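Local structure of hdh assembly factor Kustc1130 (Kuenenia stuttgartiensis, 6HIF) at residues K32-A37 with G94-V99; T42-A47 with V77-G82; I49-E54 with F66-G71; Q83-E88 with L101-K106. The protein probably acts as an assembly factor for hydrazine dehydrogenase, the multiheme enzyme of anammox metabolism whose chains it accompanies in a large complex. One frame throughout, in Å; residues are numbered along the deposited sequence.

Contact 1 (K32-A37 with G94-V99)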
loop_
_atom_site.group_PDB
_atom_site.type_symbol
_atom_site.label_atom_id
_atom_site.label_comp_id
_atom_site.label_asym_id
_atom_site.label_seq_id
_atom_site.Cartn_x
_atom_site.Cartn_y
_atom_site.Cartn_z
ATOM N N LYS Y 32 29.624 -31.678 -55.400
ATOM C CA LYS Y 32 30.935 -31.084 -55.190
ATOM C C LYS Y 32 31.999 -32.119 -55.536
ATOM O O LYS Y 32 32.013 -33.210 -54.972
ATOM C CB LYS Y 32 31.078 -30.562 -53.756
ATOM C CG LYS Y 32 31.732 -29.191 -53.626
ATOM C CD LYS Y 32 31.846 -28.695 -52.192
ATOM C CE LYS Y 32 32.536 -27.348 -52.066
ATOM N NZ LYS Y 32 33.209 -27.182 -50.753
ATOM N N LEU Y 33 32.871 -31.767 -56.489
ATOM C CA LEU Y 33 33.916 -32.661 -56.960
ATOM C C LEU Y 33 35.281 -32.037 -56.689
ATOM O O LEU Y 33 35.577 -30.944 -57.166
ATOM C CB LEU Y 33 33.722 -32.923 -58.457
ATOM C CG LEU Y 33 34.783 -33.798 -59.123
ATOM C CD1 LEU Y 33 34.601 -35.261 -58.750
ATOM C CD2 LEU Y 33 34.736 -33.637 -60.634
ATOM N N TRP Y 34 36.095 -32.757 -55.910
ATOM C CA TRP Y 34 37.487 -32.408 -55.675
ATOM C C TRP Y 34 38.352 -33.235 -56.619
ATOM O O TRP Y 34 38.185 -34.452 -56.697
ATOM C CB TRP Y 34 37.867 -32.709 -54.222
ATOM C CG TRP Y 34 37.044 -32.025 -53.172
ATOM C CD1 TRP Y 34 35.704 -32.165 -52.944
ATOM C CD2 TRP Y 34 37.531 -31.124 -52.162
ATOM N NE1 TRP Y 34 35.321 -31.397 -51.877
ATOM C CE2 TRP Y 34 36.420 -30.750 -51.374
ATOM C CE3 TRP Y 34 38.791 -30.599 -51.848
ATOM C CZ2 TRP Y 34 36.539 -29.868 -50.299
ATOM C CZ3 TRP Y 34 38.907 -29.729 -50.785
ATOM C CH2 TRP Y 34 37.794 -29.372 -50.022
ATOM N N VAL Y 35 39.270 -32.570 -57.332
ATOM C CA VAL Y 35 40.210 -33.278 -58.192
ATOM C C VAL Y 35 41.636 -32.905 -57.788
ATOM O O VAL Y 35 42.015 -31.736 -57.833
ATOM C CB VAL Y 35 39.951 -33.033 -59.693
ATOM C CG1 VAL Y 35 40.908 -33.830 -60.567
ATOM C CG2 VAL Y 35 38.515 -33.340 -60.082
ATOM N N THR Y 36 42.412 -33.921 -57.391
ATOM C CA THR Y 36 43.788 -33.730 -56.964
ATOM C C THR Y 36 44.725 -34.326 -58.011
ATOM O O THR Y 36 44.576 -35.484 -58.407
ATOM C CB THR Y 36 44.028 -34.326 -55.571
ATOM O OG1 THR Y 36 43.075 -33.770 -54.664
ATOM C CG2 THR Y 36 45.427 -34.074 -55.052
ATOM N N ALA Y 37 45.687 -33.507 -58.451
ATOM C CA ALA Y 37 46.677 -33.914 -59.433
ATOM C C ALA Y 37 47.987 -34.242 -58.723
ATOM O O ALA Y 37 48.600 -33.374 -58.102
ATOM C CB ALA Y 37 46.860 -32.822 -60.460
ATOM N N GLY Y 94 23.631 -33.578 -54.909
ATOM C CA GLY Y 94 24.231 -33.395 -53.596
ATOM C C GLY Y 94 25.319 -34.419 -53.282
ATOM O O GLY Y 94 25.517 -34.770 -52.123
ATOM N N ASN Y 95 26.019 -34.890 -54.321
ATOM C CA ASN Y 95 27.118 -35.828 -54.158
ATOM C C ASN Y 95 28.385 -35.062 -53.790
ATOM O O ASN Y 95 28.585 -33.937 -54.240
ATOM C CB ASN Y 95 27.355 -36.656 -55.426
ATOM C CG ASN Y 95 26.403 -37.823 -55.584
ATOM O OD1 ASN Y 95 25.382 -37.901 -54.904
ATOM N ND2 ASN Y 95 26.727 -38.738 -56.482
ATOM N N ILE Y 96 29.225 -35.684 -52.956
ATOM C CA ILE Y 96 30.564 -35.184 -52.694
ATOM C C ILE Y 96 31.546 -36.308 -53.012
ATOM O O ILE Y 96 31.445 -37.400 -52.456
ATOM C CB ILE Y 96 30.713 -34.655 -51.253
ATOM C CG1 ILE Y 96 29.778 -33.473 -50.987
ATOM C CG2 ILE Y 96 32.160 -34.284 -50.967
ATOM C CD1 ILE Y 96 29.504 -33.211 -49.528
ATOM N N LEU Y 97 32.468 -36.033 -53.942
ATOM C CA LEU Y 97 33.442 -37.023 -54.370
ATOM C C LEU Y 97 34.811 -36.365 -54.491
ATOM O O LEU Y 97 34.944 -35.297 -55.089
ATOM C CB LEU Y 97 32.999 -37.634 -55.704
ATOM C CG LEU Y 97 33.878 -38.760 -56.246
ATOM C CD1 LEU Y 97 33.677 -40.034 -55.446
ATOM C CD2 LEU Y 97 33.587 -39.009 -57.719
ATOM N N PHE Y 98 35.812 -37.021 -53.896
ATOM C CA PHE Y 98 37.208 -36.666 -54.083
ATOM C C PHE Y 98 37.806 -37.626 -55.106
ATOM O O PHE Y 98 37.663 -38.841 -54.981
ATOM C CB PHE Y 98 37.970 -36.734 -52.758
ATOM C CG PHE Y 98 37.614 -35.683 -51.736
ATOM C CD1 PHE Y 98 36.342 -35.624 -51.182
ATOM C CD2 PHE Y 98 38.563 -34.767 -51.305
ATOM C CE1 PHE Y 98 36.021 -34.660 -50.237
ATOM C CE2 PHE Y 98 38.241 -33.807 -50.357
ATOM C CZ PHE Y 98 36.971 -33.752 -49.825
ATOM N N VAL Y 99 38.448 -37.057 -56.131
ATOM C CA VAL Y 99 39.108 -37.840 -57.161
ATOM C C VAL Y 99 40.601 -37.530 -57.110
ATOM O O VAL Y 99 41.006 -36.366 -57.060
ATOM C CB VAL Y 99 38.497 -37.586 -58.554
ATOM C CG1 VAL Y 99 39.360 -38.147 -59.675
ATOM C CG2 VAL Y 99 37.082 -38.130 -58.655
#
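With CG anti to the carbonyl carbon in both residues (chi1 -58° in Trp34, -69° in Phe98), the two aromatic side chains leave their neighbouring strands on the same face and run side by side in the same direction. Their rings lie face to face: the five-membered ring of Trp34 and the ring of Phe98 have centroids 3.7 Å apart and planes 12° from parallel. Phe98 CE2 sits over Trp34 CD2, displaced toward the rim, while Trp34 CB closes the near end of the stack through a CH-pi contact with the Phe98 ring. The pair sits at a parallel bridge, Trp34 beside Phe98, and the backbone holds that register. Trp34 is gripped at both polar backbone atoms, its N giving a bond to Leu97 O at 2.9 Å and its O taking one from Val99 N at 2.7 Å; Lys32 and Thr36 extend the ladder to either end. On the other face Leu33 CD1 packs against Leu97 CD2 and, at 3.8 Å, against Val99 CG2, turned toward the strands 48-51 and 71-79. An alanine at Trp34 removes the indole stacked on Phe98 and would probably weaken the packing beside a heme c about 4 Å from the Trp34 side chain. The ladder thus has an aliphatic face turned inward and an aromatic one, mixed with polar groups, against a chain of another protein and near the heme.

Contact 2 (T42-A47 with V77-G82). With SO4 (sulfate ion), chain B.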
loop_
_atom_site.group_PDB
_atom_site.type_symbol
_atom_site.label_atom_id
_atom_site.label_comp_id
_atom_site.label_asym_id
_atom_site.label_seq_id
_atom_site.Cartn_x
_atom_site.Cartn_y
_atom_site.Cartn_z
ATOM N N THR Y 42 53.628 -36.286 -54.962
ATOM C CA THR Y 42 53.758 -34.844 -54.815
ATOM C C THR Y 42 52.687 -34.143 -55.646
ATOM O O THR Y 42 52.370 -34.593 -56.746
ATOM C CB THR Y 42 55.182 -34.358 -55.122
ATOM O OG1 THR Y 42 55.621 -34.984 -56.325
ATOM C CG2 THR Y 42 56.163 -34.657 -54.008
ATOM N N PRO Y 43 52.086 -33.037 -55.140
ATOM C CA PRO Y 43 51.088 -32.281 -55.900
ATOM C C PRO Y 43 51.685 -31.573 -57.114
ATOM O O PRO Y 43 52.789 -31.038 -57.042
ATOM C CB PRO Y 43 50.569 -31.244 -54.891
ATOM C CG PRO Y 43 51.680 -31.098 -53.881
ATOM C CD PRO Y 43 52.321 -32.467 -53.803
ATOM N N ILE Y 44 50.939 -31.584 -58.228
ATOM C CA ILE Y 44 51.356 -30.906 -59.447
ATOM C C ILE Y 44 50.829 -29.475 -59.411
ATOM O O ILE Y 44 49.623 -29.261 -59.303
ATOM C CB ILE Y 44 50.883 -31.661 -60.706
ATOM C CG1 ILE Y 44 51.252 -33.147 -60.667
ATOM C CG2 ILE Y 44 51.418 -30.988 -61.959
ATOM C CD1 ILE Y 44 50.655 -33.963 -61.787
ATOM N N VAL Y 45 51.753 -28.510 -59.507
ATOM C CA VAL Y 45 51.417 -27.096 -59.486
ATOM C C VAL Y 45 51.336 -26.585 -60.923
ATOM O O VAL Y 45 52.254 -26.800 -61.716
ATOM C CB VAL Y 45 52.438 -26.285 -58.663
ATOM C CG1 VAL Y 45 52.113 -24.797 -58.652
ATOM C CG2 VAL Y 45 52.580 -26.822 -57.243
ATOM N N GLY Y 46 50.222 -25.914 -61.241
ATOM C CA GLY Y 46 50.042 -25.273 -62.534
ATOM C C GLY Y 46 49.474 -26.220 -63.588
ATOM O O GLY Y 46 49.503 -25.909 -64.777
ATOM N N ALA Y 47 48.964 -27.373 -63.141
ATOM C CA ALA Y 47 48.235 -28.279 -64.015
ATOM C C ALA Y 47 46.824 -27.743 -64.235
ATOM O O ALA Y 47 46.248 -27.123 -63.341
ATOM C CB ALA Y 47 48.203 -29.668 -63.425
ATOM N N VAL Y 77 43.114 -34.069 -66.703
ATOM C CA VAL Y 77 44.196 -33.322 -66.086
ATOM C C VAL Y 77 45.361 -33.258 -67.073
ATOM O O VAL Y 77 45.898 -34.290 -67.470
ATOM C CB VAL Y 77 44.614 -33.943 -64.737
ATOM C CG1 VAL Y 77 45.717 -33.142 -64.059
ATOM C CG2 VAL Y 77 43.429 -34.108 -63.798
ATOM N N HIS Y 78 45.722 -32.031 -67.466
ATOM C CA HIS Y 78 46.818 -31.778 -68.388
ATOM C C HIS Y 78 47.876 -30.927 -67.691
ATOM O O HIS Y 78 47.539 -30.030 -66.919
ATOM C CB HIS Y 78 46.289 -31.098 -69.661
ATOM C CG HIS Y 78 45.678 -32.031 -70.653
ATOM N ND1 HIS Y 78 46.007 -32.001 -71.995
ATOM C CD2 HIS Y 78 44.769 -33.021 -70.513
ATOM C CE1 HIS Y 78 45.326 -32.929 -72.637
ATOM N NE2 HIS Y 78 44.560 -33.571 -71.751
ATOM N N GLU Y 79 49.152 -31.223 -67.972
ATOM C CA GLU Y 79 50.277 -30.473 -67.430
ATOM C C GLU Y 79 51.346 -30.304 -68.510
ATOM O O GLU Y 79 51.509 -31.176 -69.363
ATOM C CB GLU Y 79 50.744 -31.090 -66.106
ATOM C CG GLU Y 79 52.249 -31.159 -65.923
ATOM C CD GLU Y 79 52.869 -32.444 -66.442
ATOM O OE1 GLU Y 79 52.139 -33.445 -66.560
ATOM O OE2 GLU Y 79 54.076 -32.442 -66.731
ATOM N N HIS Y 80 52.075 -29.179 -68.435
ATOM C CA HIS Y 80 52.905 -28.645 -69.508
ATOM C C HIS Y 80 54.014 -29.607 -69.939
ATOM O O HIS Y 80 54.662 -29.380 -70.959
ATOM C CB HIS Y 80 53.440 -27.251 -69.139
ATOM C CG HIS Y 80 52.595 -26.126 -69.648
ATOM N ND1 HIS Y 80 52.708 -25.634 -70.940
ATOM C CD2 HIS Y 80 51.624 -25.396 -69.052
ATOM C CE1 HIS Y 80 51.844 -24.653 -71.116
ATOM N NE2 HIS Y 80 51.168 -24.486 -69.971
ATOM N N GLY Y 81 54.223 -30.680 -69.168
ATOM C CA GLY Y 81 55.207 -31.695 -69.510
ATOM C C GLY Y 81 54.753 -32.572 -70.674
ATOM O O GLY Y 81 55.577 -33.085 -71.427
ATOM N N GLY Y 82 53.432 -32.739 -70.805
ATOM C CA GLY Y 82 52.845 -33.523 -71.878
ATOM C C GLY Y 82 52.138 -34.773 -71.360
ATOM O O GLY Y 82 51.826 -35.677 -72.133
HETATM S S SO4 B . 41.129 -33.106 -73.209
HETATM O O1 SO4 B . 40.943 -31.953 -72.298
HETATM O O2 SO4 B . 41.553 -34.296 -72.442
HETATM O O3 SO4 B . 39.849 -33.402 -73.892
HETATM O O4 SO4 B . 42.173 -32.778 -74.207
#
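Ala47 carries the close-packed part of this contact: its CB lies 3.6 Å from His78 O and 4.0 Å from Glu79 CB, with Val77 CG1 a little farther off. Beside it Ile44, its CG2 anti to the backbone N, crosses the Glu79 side chain at about a right angle and touches CG at 4.1 Å. No hydrogen bond joins the two segments, so across them the contact is one of packing. The arrangement belongs to the end of a beta-sandwich-like fold, where the connection after strand 42-43 passes the end of strand 71-79 just before the chain turns into strand 83-91. That turn is the looser side. Gly82 N bonds back to Glu79 O at 2.9 Å, and Glu79, bent at chi2 (-90°), sends OE2 to His109 and, weakly, to Gly81 N. His78 points the other way, into solvent, where its NE2 makes a weak bond of 3.2 Å to O2 of a sulfate ion, probably from the crystallisation liquor, that His86 and Ser76 also hold.

Contact 3 (I49-E54 with F66-G71)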
loop_
_atom_site.group_PDB
_atom_site.type_symbol
_atom_site.label_atom_id
_atom_site.label_comp_id
_atom_site.label_asym_id
_atom_site.label_seq_id
_atom_site.Cartn_x
_atom_site.Cartn_y
_atom_site.Cartn_z
ATOM N N ILE Y 49 42.897 -28.599 -64.960
ATOM C CA ILE Y 49 41.884 -29.631 -64.826
ATOM C C ILE Y 49 40.616 -29.164 -65.539
ATOM O O ILE Y 49 40.094 -28.086 -65.253
ATOM C CB ILE Y 49 41.630 -29.965 -63.340
ATOM C CG1 ILE Y 49 42.927 -30.318 -62.605
ATOM C CG2 ILE Y 49 40.584 -31.065 -63.205
ATOM C CD1 ILE Y 49 42.766 -30.505 -61.116
ATOM N N LYS Y 50 40.145 -29.995 -66.475
ATOM C CA LYS Y 50 38.899 -29.764 -67.188
ATOM C C LYS Y 50 37.847 -30.753 -66.689
ATOM O O LYS Y 50 38.031 -31.966 -66.784
ATOM C CB LYS Y 50 39.108 -29.945 -68.695
ATOM C CG LYS Y 50 39.311 -28.673 -69.506
ATOM C CD LYS Y 50 39.475 -28.948 -70.986
ATOM C CE LYS Y 50 38.939 -27.834 -71.860
ATOM N NZ LYS Y 50 39.264 -28.047 -73.291
ATOM N N VAL Y 51 36.752 -30.216 -66.141
ATOM C CA VAL Y 51 35.582 -31.015 -65.811
ATOM C C VAL Y 51 34.365 -30.356 -66.454
ATOM O O VAL Y 51 33.996 -29.240 -66.088
ATOM C CB VAL Y 51 35.394 -31.184 -64.290
ATOM C CG1 VAL Y 51 34.197 -32.069 -63.979
ATOM C CG2 VAL Y 51 36.641 -31.727 -63.610
ATOM N N GLY Y 52 33.750 -31.064 -67.410
ATOM C CA GLY Y 52 32.700 -30.485 -68.232
ATOM C C GLY Y 52 33.197 -29.236 -68.956
ATOM O O GLY Y 52 34.195 -29.291 -69.671
ATOM N N ASP Y 53 32.509 -28.112 -68.730
ATOM C CA ASP Y 53 32.852 -26.846 -69.359
ATOM C C ASP Y 53 33.804 -26.053 -68.467
ATOM O O ASP Y 53 34.365 -25.046 -68.898
ATOM C CB ASP Y 53 31.600 -26.028 -69.697
ATOM C CG ASP Y 53 30.804 -26.571 -70.871
ATOM O OD1 ASP Y 53 31.404 -27.254 -71.731
ATOM O OD2 ASP Y 53 29.587 -26.306 -70.917
ATOM N N GLU Y 54 33.980 -26.516 -67.225
ATOM C CA GLU Y 54 34.745 -25.773 -66.237
ATOM C C GLU Y 54 36.232 -26.099 -66.346
ATOM O O GLU Y 54 36.617 -27.224 -66.661
ATOM C CB GLU Y 54 34.181 -26.007 -64.835
ATOM C CG GLU Y 54 33.366 -24.835 -64.326
ATOM C CD GLU Y 54 32.019 -25.221 -63.747
ATOM O OE1 GLU Y 54 31.121 -25.571 -64.538
ATOM O OE2 GLU Y 54 31.872 -25.179 -62.508
ATOM N N PHE Y 66 35.204 -28.301 -57.780
ATOM C CA PHE Y 66 34.184 -27.936 -58.747
ATOM C C PHE Y 66 32.799 -28.148 -58.146
ATOM O O PHE Y 66 32.540 -29.181 -57.527
ATOM C CB PHE Y 66 34.331 -28.777 -60.016
ATOM C CG PHE Y 66 35.667 -28.651 -60.696
ATOM C CD1 PHE Y 66 35.908 -27.628 -61.602
ATOM C CD2 PHE Y 66 36.687 -29.550 -60.429
ATOM C CE1 PHE Y 66 37.141 -27.508 -62.224
ATOM C CE2 PHE Y 66 37.920 -29.430 -61.051
ATOM C CZ PHE Y 66 38.144 -28.410 -61.948
ATOM N N GLU Y 67 31.923 -27.156 -58.342
ATOM C CA GLU Y 67 30.515 -27.270 -57.994
ATOM C C GLU Y 67 29.718 -27.477 -59.281
ATOM O O GLU Y 67 29.671 -26.586 -60.124
ATOM C CB GLU Y 67 30.065 -26.027 -57.225
ATOM C CG GLU Y 67 28.827 -26.253 -56.379
ATOM C CD GLU Y 67 28.158 -24.980 -55.883
ATOM O OE1 GLU Y 67 27.784 -24.133 -56.724
ATOM O OE2 GLU Y 67 28.010 -24.837 -54.654
ATOM N N LEU Y 68 29.116 -28.664 -59.424
ATOM C CA LEU Y 68 28.524 -29.084 -60.686
ATOM C C LEU Y 68 27.078 -29.526 -60.476
ATOM O O LEU Y 68 26.739 -30.075 -59.430
ATOM C CB LEU Y 68 29.342 -30.249 -61.249
ATOM C CG LEU Y 68 30.829 -29.988 -61.469
ATOM C CD1 LEU Y 68 31.586 -31.305 -61.557
ATOM C CD2 LEU Y 68 31.065 -29.146 -62.715
ATOM N N ARG Y 69 26.245 -29.300 -61.503
ATOM C CA ARG Y 69 24.889 -29.824 -61.551
ATOM C C ARG Y 69 24.949 -31.328 -61.811
ATOM O O ARG Y 69 25.904 -31.809 -62.416
ATOM C CB ARG Y 69 24.079 -29.117 -62.644
ATOM C CG ARG Y 69 23.676 -27.689 -62.299
ATOM C CD ARG Y 69 22.715 -27.076 -63.304
ATOM N NE ARG Y 69 23.242 -27.042 -64.664
ATOM C CZ ARG Y 69 23.978 -26.057 -65.177
ATOM N NH1 ARG Y 69 24.276 -24.996 -64.444
ATOM N NH2 ARG Y 69 24.417 -26.138 -66.420
ATOM N N PRO Y 70 23.950 -32.122 -61.358
ATOM C CA PRO Y 70 23.932 -33.562 -61.617
ATOM C C PRO Y 70 24.153 -33.892 -63.091
ATOM O O PRO Y 70 23.700 -33.158 -63.966
ATOM C CB PRO Y 70 22.509 -33.969 -61.204
ATOM C CG PRO Y 70 22.140 -32.976 -60.124
ATOM C CD PRO Y 70 22.798 -31.681 -60.553
ATOM N N GLY Y 71 24.864 -34.996 -63.345
ATOM C CA GLY Y 71 25.132 -35.461 -64.697
ATOM C C GLY Y 71 26.461 -36.203 -64.793
ATOM O O GLY Y 71 27.188 -36.305 -63.809
#
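This is an apolar contact between two sheets, in which strand 48-51 of the antiparallel sheet faces strand 63-68 of the mixed sheet across the interior. The axes of the facing strand segments approach to 9.9 Å and run within 10° of parallel, a spacing bridged by side chains without any hydrogen bond between the segments. Phe66 is the main bridge. With CG anti to the carbonyl carbon (chi1 -59°), its ring reaches across so that Val51 CG2 stands over one face, 3.9 Å from the ring centroid, in a CH-pi contact. Ile49 CG2 comes obliquely to the far end of the ring, 3.8 Å from Phe66 CE2, and Glu54 CB meets CD1 from the next strand. The second methyl of Val51 is used as well: CG1 touches Leu68 CD1 at 3.6 Å, the two side chains crossing nearly at right angles. A type II' turn from Val51 to Glu54 closes the hairpin, with Gly52 at a positive phi and Glu54 N bonded to Val51 O at 3.0 Å. It brings the bent chain of Glu54 past Leu68 in the opposite direction, toward the surface. An alanine at Phe66 removes the ring that Ile49 and Val51 share and would probably loosen the join between the sheets. Cohesion therefore rests on shape and burial, with the Glu54 carboxylate at the exposed margin.

Contact 4 (Q83-E88 with L101-K106). With SO4 (sulfate ion), chain C; SO4 (sulfate ion), chain B.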
loop_
_atom_site.group_PDB
_atom_site.type_symbol
_atom_site.label_atom_id
_atom_site.label_comp_id
_atom_site.label_asym_id
_atom_site.label_seq_id
_atom_site.Cartn_x
_atom_site.Cartn_y
_atom_site.Cartn_z
ATOM N N GLN Y 83 51.888 -34.807 -70.045
ATOM C CA GLN Y 83 51.251 -35.942 -69.394
ATOM C C GLN Y 83 49.784 -35.613 -69.131
ATOM O O GLN Y 83 49.447 -34.470 -68.824
ATOM C CB GLN Y 83 51.985 -36.292 -68.100
ATOM C CG GLN Y 83 53.366 -36.895 -68.323
ATOM C CD GLN Y 83 53.299 -38.306 -68.861
ATOM O OE1 GLN Y 83 52.361 -39.053 -68.597
ATOM N NE2 GLN Y 83 54.307 -38.685 -69.626
ATOM N N SER Y 84 48.927 -36.632 -69.254
ATOM C CA SER Y 84 47.492 -36.455 -69.105
ATOM C C SER Y 84 46.881 -37.619 -68.331
ATOM O O SER Y 84 47.371 -38.746 -68.400
ATOM C CB SER Y 84 46.817 -36.256 -70.443
ATOM O OG SER Y 84 46.997 -37.385 -71.286
ATOM N N ALA Y 85 45.812 -37.318 -67.588
ATOM C CA ALA Y 85 45.022 -38.325 -66.898
ATOM C C ALA Y 85 43.541 -38.043 -67.135
ATOM O O ALA Y 85 43.124 -36.885 -67.132
ATOM C CB ALA Y 85 45.360 -38.330 -65.427
ATOM N N HIS Y 86 42.764 -39.115 -67.342
ATOM C CA HIS Y 86 41.349 -39.009 -67.666
ATOM C C HIS Y 86 40.525 -39.914 -66.753
ATOM O O HIS Y 86 40.950 -41.016 -66.417
ATOM C CB HIS Y 86 41.103 -39.344 -69.145
ATOM C CG HIS Y 86 41.853 -38.471 -70.093
ATOM N ND1 HIS Y 86 43.067 -38.842 -70.638
ATOM C CD2 HIS Y 86 41.576 -37.246 -70.589
ATOM C CE1 HIS Y 86 43.504 -37.886 -71.432
ATOM N NE2 HIS Y 86 42.606 -36.895 -71.418
ATOM N N LYS Y 87 39.341 -39.426 -66.365
ATOM C CA LYS Y 87 38.374 -40.215 -65.617
ATOM C C LYS Y 87 36.968 -39.672 -65.865
ATOM O O LYS Y 87 36.742 -38.463 -65.818
ATOM C CB LYS Y 87 38.702 -40.229 -64.120
ATOM C CG LYS Y 87 38.166 -41.438 -63.366
ATOM C CD LYS Y 87 38.088 -41.243 -61.874
ATOM C CE LYS Y 87 37.494 -42.444 -61.168
ATOM N NZ LYS Y 87 37.079 -42.111 -59.785
ATOM N N GLU Y 88 36.029 -40.588 -66.132
ATOM C CA GLU Y 88 34.633 -40.235 -66.332
ATOM C C GLU Y 88 33.868 -40.515 -65.043
ATOM O O GLU Y 88 34.040 -41.567 -64.430
ATOM C CB GLU Y 88 34.050 -41.017 -67.510
ATOM C CG GLU Y 88 32.800 -40.385 -68.093
ATOM C CD GLU Y 88 32.140 -41.216 -69.178
ATOM O OE1 GLU Y 88 32.840 -41.594 -70.145
ATOM O OE2 GLU Y 88 30.929 -41.496 -69.047
ATOM N N LEU Y 101 44.102 -38.344 -59.104
ATOM C CA LEU Y 101 44.688 -38.845 -60.338
ATOM C C LEU Y 101 46.198 -38.622 -60.308
ATOM O O LEU Y 101 46.658 -37.495 -60.118
ATOM C CB LEU Y 101 44.043 -38.131 -61.533
ATOM C CG LEU Y 101 42.560 -38.422 -61.759
ATOM C CD1 LEU Y 101 41.945 -37.383 -62.683
ATOM C CD2 LEU Y 101 42.339 -39.827 -62.306
ATOM N N ASP Y 102 46.951 -39.716 -60.485
ATOM C CA ASP Y 102 48.403 -39.656 -60.542
ATOM C C ASP Y 102 48.855 -39.703 -61.998
ATOM O O ASP Y 102 48.413 -40.559 -62.760
ATOM C CB ASP Y 102 49.054 -40.778 -59.734
ATOM C CG ASP Y 102 50.539 -40.554 -59.514
ATOM O OD1 ASP Y 102 50.878 -39.673 -58.698
ATOM O OD2 ASP Y 102 51.347 -41.250 -60.169
ATOM N N LEU Y 103 49.756 -38.782 -62.363
ATOM C CA LEU Y 103 50.172 -38.614 -63.747
ATOM C C LEU Y 103 51.560 -39.211 -63.957
ATOM O O LEU Y 103 52.148 -39.052 -65.023
ATOM C CB LEU Y 103 50.151 -37.124 -64.105
ATOM C CG LEU Y 103 48.802 -36.572 -64.562
ATOM C CD1 LEU Y 103 47.872 -36.343 -63.377
ATOM C CD2 LEU Y 103 48.989 -35.280 -65.345
ATOM N N GLY Y 104 52.071 -39.901 -62.931
ATOM C CA GLY Y 104 53.339 -40.604 -63.029
ATOM C C GLY Y 104 54.529 -39.697 -62.732
ATOM O O GLY Y 104 54.360 -38.511 -62.450
ATOM N N ALA Y 105 55.731 -40.283 -62.821
ATOM C CA ALA Y 105 56.972 -39.632 -62.427
ATOM C C ALA Y 105 57.403 -38.594 -63.461
ATOM O O ALA Y 105 58.167 -37.684 -63.142
ATOM C CB ALA Y 105 58.044 -40.669 -62.207
ATOM N N LYS Y 106 56.893 -38.732 -64.692
ATOM C CA LYS Y 106 57.244 -37.841 -65.788
ATOM C C LYS Y 106 56.589 -36.477 -65.587
ATOM O O LYS Y 106 56.964 -35.511 -66.247
ATOM C CB LYS Y 106 56.845 -38.451 -67.136
ATOM C CG LYS Y 106 57.664 -39.653 -67.596
ATOM C CD LYS Y 106 57.001 -40.415 -68.730
ATOM C CE LYS Y 106 57.709 -41.698 -69.114
ATOM N NZ LYS Y 106 58.950 -41.430 -69.877
HETATM S S SO4 C . 44.285 -41.822 -69.006
HETATM O O1 SO4 C . 45.001 -43.107 -69.171
HETATM O O2 SO4 C . 43.847 -41.668 -67.600
HETATM O O3 SO4 C . 45.181 -40.697 -69.357
HETATM O O4 SO4 C . 43.103 -41.822 -69.896
HETATM S S SO4 B . 41.129 -33.106 -73.209
HETATM O O1 SO4 B . 40.943 -31.953 -72.298
HETATM O O2 SO4 B . 41.553 -34.296 -72.442
HETATM O O3 SO4 B . 39.849 -33.402 -73.892
HETATM O O4 SO4 B . 42.173 -32.778 -74.207
#
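At the margin of the two facing sheets, the edge strand 83-91 of the antiparallel sheet meets the end of strand 96-102 and the turn that follows it, the two segments running in nearly opposite directions. No hydrogen bond links them; the middle of the join is apolar, its end polar. Ala85 CB meets two leucines, 3.8 Å from Leu103 CD1 and 4.1 Å from Leu101 CB. Leu101 CD2 extends the patch to Lys87 CB, beyond which the lysine chain, CG anti to the backbone N and extended beyond it, carries NZ away to a salt bridge with an acidic side chain of another protein's chain. At the opposite end Gln83 bends at chi2 (-72°) and crosses Lys106 obliquely, its NE2 3.3 Å from Lys106 CD. An Asx turn shapes the chain between Leu101 and Lys106: Gly104 N donates to Asp102 OD2 at 3.2 Å, from above the carboxylate plane. On the outward face His86 holds two sulfate ions, probably from the crystallisation liquor. Its backbone N and ND1 bind the chain C sulfate, the former straight to O2 at 2.8 Å, while NE2 donates to O2 of the chain B sulfate. Both ring nitrogens act as donors, so the imidazole is probably positively charged here. One face apolar and inward, the other polar and outward, is the pattern of a strand in a beta sandwich, here the outermost of its sheet within the chain.

How the contacts relate
Contacts 1, 2 and 3 are buried, whereas contact 4 lies at the surface, yet all four serve the same pair of sheets. Only contact 1 joins adjacent strands of one sheet, and only it has hydrogen bonds between its segments; the other three depend on side-chain packing. Strand 96-102 is shared by contacts 1 and 4, and Leu33 O bonds to Phe66 N, tying contact 1 to contact 3 through neighbouring strands. Val77 of contact 2 touches Val35, Ile49 and Leu101, and so meets all three of the others. Aromatic rings mark contacts 1 and 3, while the histidines of contacts 2 and 4 share a sulfate on the outer face.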